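Local coordinates for protein N-alpha-acetyltransferase 35, NatC auxiliary subunit (Saccharomyces cerevisiae, PDB 6YGA) that serves as the auxiliary subunit of the NatC N-terminal acetyltransferase, the complex that acetylates the N-terminal Met of the L-A virus Gag protein, at residues L583-R588 and P601-F606. Sequence-based numbering, arbitrary orientation.
Sequences LIHNLR and PEYEVF. With EDO (1,2-ethanediol), chain C.
H585 reaches out from the middle of helix 581-588 and sets its imidazole between the rings of Y603 and F606, at the start of helix 603-613. With CG anti to the backbone N (chi1 168°), the imidazole extends toward the second helix, and its CE1 comes down over the centre of the F606 ring, 3.4 Å from F606 CD1. The two planes stand at 68°, an edge-to-face pair in which histidine supplies the edge. Toward Y603 the roles are reversed: the tyrosine turns its own edge to the imidazole face, with Y603 CD1 3.6 Å from H585 CD2 and the planes at 74°. This three-ring aromatic cluster joins two short helices linked by a 14-residue connection without helix or strand, within the region assigned to the NAA35-like TPR-repeat family. F589 adds a further ring next to both H585 and F606, and W470 of helix 465-506 packs edge-to-face with F606. Beyond the ring contacts, a water bridges the segments in the plane of the imidazole, 2.6 Å from H585 NE2, and donates to P601 O at 2.7 Å, which probably helps to fix the rotation of the histidine. One turn on, the bent R588 chain salt-bridges E464 through NE and hydrogen-bonds R137 O of the N-alpha-acetyltransferase 30 chain through NH2 and ethanediol O1 through NH1 (2.8 Å); L587 packs on I155 of the acetyltransferase chain.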
loop_
_atom_site.group_PDB
_atom_site.type_symbol
_atom_site.label_atom_id
_atom_site.label_comp_id
_atom_site.label_asym_id
_atom_site.label_seq_id
_atom_site.Cartn_x
_atom_site.Cartn_y
_atom_site.Cartn_z
ATOM N N LEU B 583 13.444 25.572 -4.350
ATOM C CA LEU B 583 12.893 24.488 -5.158
ATOM C C LEU B 583 12.406 23.343 -4.281
ATOM O O LEU B 583 11.358 22.745 -4.552
ATOM C CB LEU B 583 13.939 23.988 -6.155
ATOM C CG LEU B 583 14.344 24.956 -7.269
ATOM C CD1 LEU B 583 15.454 24.366 -8.129
ATOM C CD2 LEU B 583 13.136 25.317 -8.122
ATOM N N ILE B 584 13.150 23.027 -3.220
ATOM C CA ILE B 584 12.758 21.937 -2.334
ATOM C C ILE B 584 11.497 22.301 -1.563
ATOM O O ILE B 584 10.609 21.462 -1.366
ATOM C CB ILE B 584 13.923 21.574 -1.394
ATOM C CG1 ILE B 584 15.081 20.978 -2.195
ATOM C CG2 ILE B 584 13.475 20.597 -0.321
ATOM C CD1 ILE B 584 16.333 20.778 -1.383
ATOM N N HIS B 585 11.390 23.559 -1.125
ATOM C CA HIS B 585 10.176 24.005 -0.448
ATOM C C HIS B 585 8.964 23.931 -1.370
ATOM O O HIS B 585 7.888 23.489 -0.953
ATOM C CB HIS B 585 10.351 25.429 0.073
ATOM C CG HIS B 585 9.072 26.060 0.524
ATOM N ND1 HIS B 585 8.590 25.931 1.808
ATOM C CD2 HIS B 585 8.160 26.801 -0.148
ATOM C CE1 HIS B 585 7.442 26.578 1.912
ATOM N NE2 HIS B 585 7.158 27.112 0.739
ATOM N N ASN B 586 9.112 24.367 -2.624
ATOM C CA ASN B 586 7.972 24.368 -3.537
ATOM C C ASN B 586 7.535 22.952 -3.878
ATOM O O ASN B 586 6.336 22.684 -4.026
ATOM C CB ASN B 586 8.310 25.138 -4.813
ATOM C CG ASN B 586 8.487 26.618 -4.565
ATOM O OD1 ASN B 586 8.016 27.151 -3.560
ATOM N ND2 ASN B 586 9.164 27.294 -5.484
ATOM N N LEU B 587 8.492 22.033 -4.015
ATOM C CA LEU B 587 8.155 20.644 -4.300
ATOM C C LEU B 587 7.327 20.034 -3.175
ATOM O O LEU B 587 6.397 19.260 -3.429
ATOM C CB LEU B 587 9.432 19.837 -4.521
ATOM C CG LEU B 587 9.253 18.339 -4.771
ATOM C CD1 LEU B 587 8.569 18.099 -6.110
ATOM C CD2 LEU B 587 10.588 17.607 -4.702
ATOM N N ARG B 588 7.658 20.364 -1.922
ATOM C CA ARG B 588 6.938 19.784 -0.792
ATOM C C ARG B 588 5.482 20.229 -0.782
ATOM O O ARG B 588 4.585 19.442 -0.457
ATOM C CB ARG B 588 7.636 20.159 0.520
ATOM C CG ARG B 588 6.807 19.917 1.778
ATOM C CD ARG B 588 6.493 18.446 1.968
ATOM N NE ARG B 588 7.698 17.659 2.208
ATOM C CZ ARG B 588 7.817 16.371 1.903
ATOM N NH1 ARG B 588 6.803 15.729 1.339
ATOM N NH2 ARG B 588 8.949 15.729 2.157
ATOM N N PRO B 601 0.634 30.123 1.194
ATOM C CA PRO B 601 1.547 31.234 1.484
ATOM C C PRO B 601 2.832 31.122 0.680
ATOM O O PRO B 601 3.341 30.028 0.423
ATOM C CB PRO B 601 1.814 31.091 2.987
ATOM C CG PRO B 601 0.627 30.354 3.508
ATOM C CD PRO B 601 0.243 29.398 2.415
ATOM N N GLU B 602 3.350 32.279 0.275
ATOM C CA GLU B 602 4.576 32.334 -0.504
ATOM C C GLU B 602 5.770 31.885 0.333
ATOM O O GLU B 602 5.738 31.883 1.567
ATOM C CB GLU B 602 4.812 33.750 -1.032
ATOM C CG GLU B 602 3.862 34.176 -2.143
ATOM C CD GLU B 602 4.153 33.483 -3.463
ATOM O OE1 GLU B 602 5.298 33.021 -3.656
ATOM O OE2 GLU B 602 3.239 33.401 -4.310
ATOM N N TYR B 603 6.838 31.502 -0.368
ATOM C CA TYR B 603 8.064 31.079 0.298
ATOM C C TYR B 603 8.553 32.134 1.286
ATOM O O TYR B 603 8.991 31.804 2.394
ATOM C CB TYR B 603 9.128 30.772 -0.756
ATOM C CG TYR B 603 10.499 30.447 -0.220
ATOM C CD1 TYR B 603 10.825 29.156 0.176
ATOM C CD2 TYR B 603 11.480 31.424 -0.140
ATOM C CE1 TYR B 603 12.086 28.854 0.652
ATOM C CE2 TYR B 603 12.741 31.133 0.336
ATOM C CZ TYR B 603 13.039 29.848 0.730
ATOM O OH TYR B 603 14.300 29.567 1.202
ATOM N N GLU B 604 8.452 33.412 0.915
ATOM C CA GLU B 604 8.920 34.481 1.791
ATOM C C GLU B 604 8.107 34.559 3.078
ATOM O O GLU B 604 8.644 34.929 4.130
ATOM C CB GLU B 604 8.878 35.821 1.053
ATOM C CG GLU B 604 9.905 35.963 -0.069
ATOM C CD GLU B 604 9.465 35.318 -1.373
ATOM O OE1 GLU B 604 8.354 34.748 -1.417
ATOM O OE2 GLU B 604 10.235 35.389 -2.356
ATOM N N VAL B 605 6.817 34.220 3.023
ATOM C CA VAL B 605 5.990 34.260 4.228
ATOM C C VAL B 605 6.412 33.167 5.202
ATOM O O VAL B 605 6.461 33.389 6.420
ATOM C CB VAL B 605 4.500 34.147 3.859
ATOM C CG1 VAL B 605 3.635 34.174 5.111
ATOM C CG2 VAL B 605 4.102 35.267 2.908
ATOM N N PHE B 606 6.723 31.972 4.687
ATOM C CA PHE B 606 7.238 30.902 5.538
ATOM C C PHE B 606 8.505 31.338 6.263
ATOM O O PHE B 606 8.669 31.072 7.459
ATOM C CB PHE B 606 7.518 29.648 4.707
ATOM C CG PHE B 606 6.309 28.778 4.460
ATOM C CD1 PHE B 606 5.482 29.005 3.368
ATOM C CD2 PHE B 606 6.024 27.708 5.300
ATOM C CE1 PHE B 606 4.378 28.194 3.132
ATOM C CE2 PHE B 606 4.920 26.894 5.069
ATOM C CZ PHE B 606 4.098 27.139 3.983
HETATM C C1 EDO C . 3.846 16.295 -0.619
HETATM O O1 EDO C . 4.135 16.386 0.779
HETATM C C2 EDO C . 3.296 14.911 -0.952
HETATM O O2 EDO C . 4.298 13.916 -0.713
HETATM O O HOH W 1 5.147 28.200 -0.439
#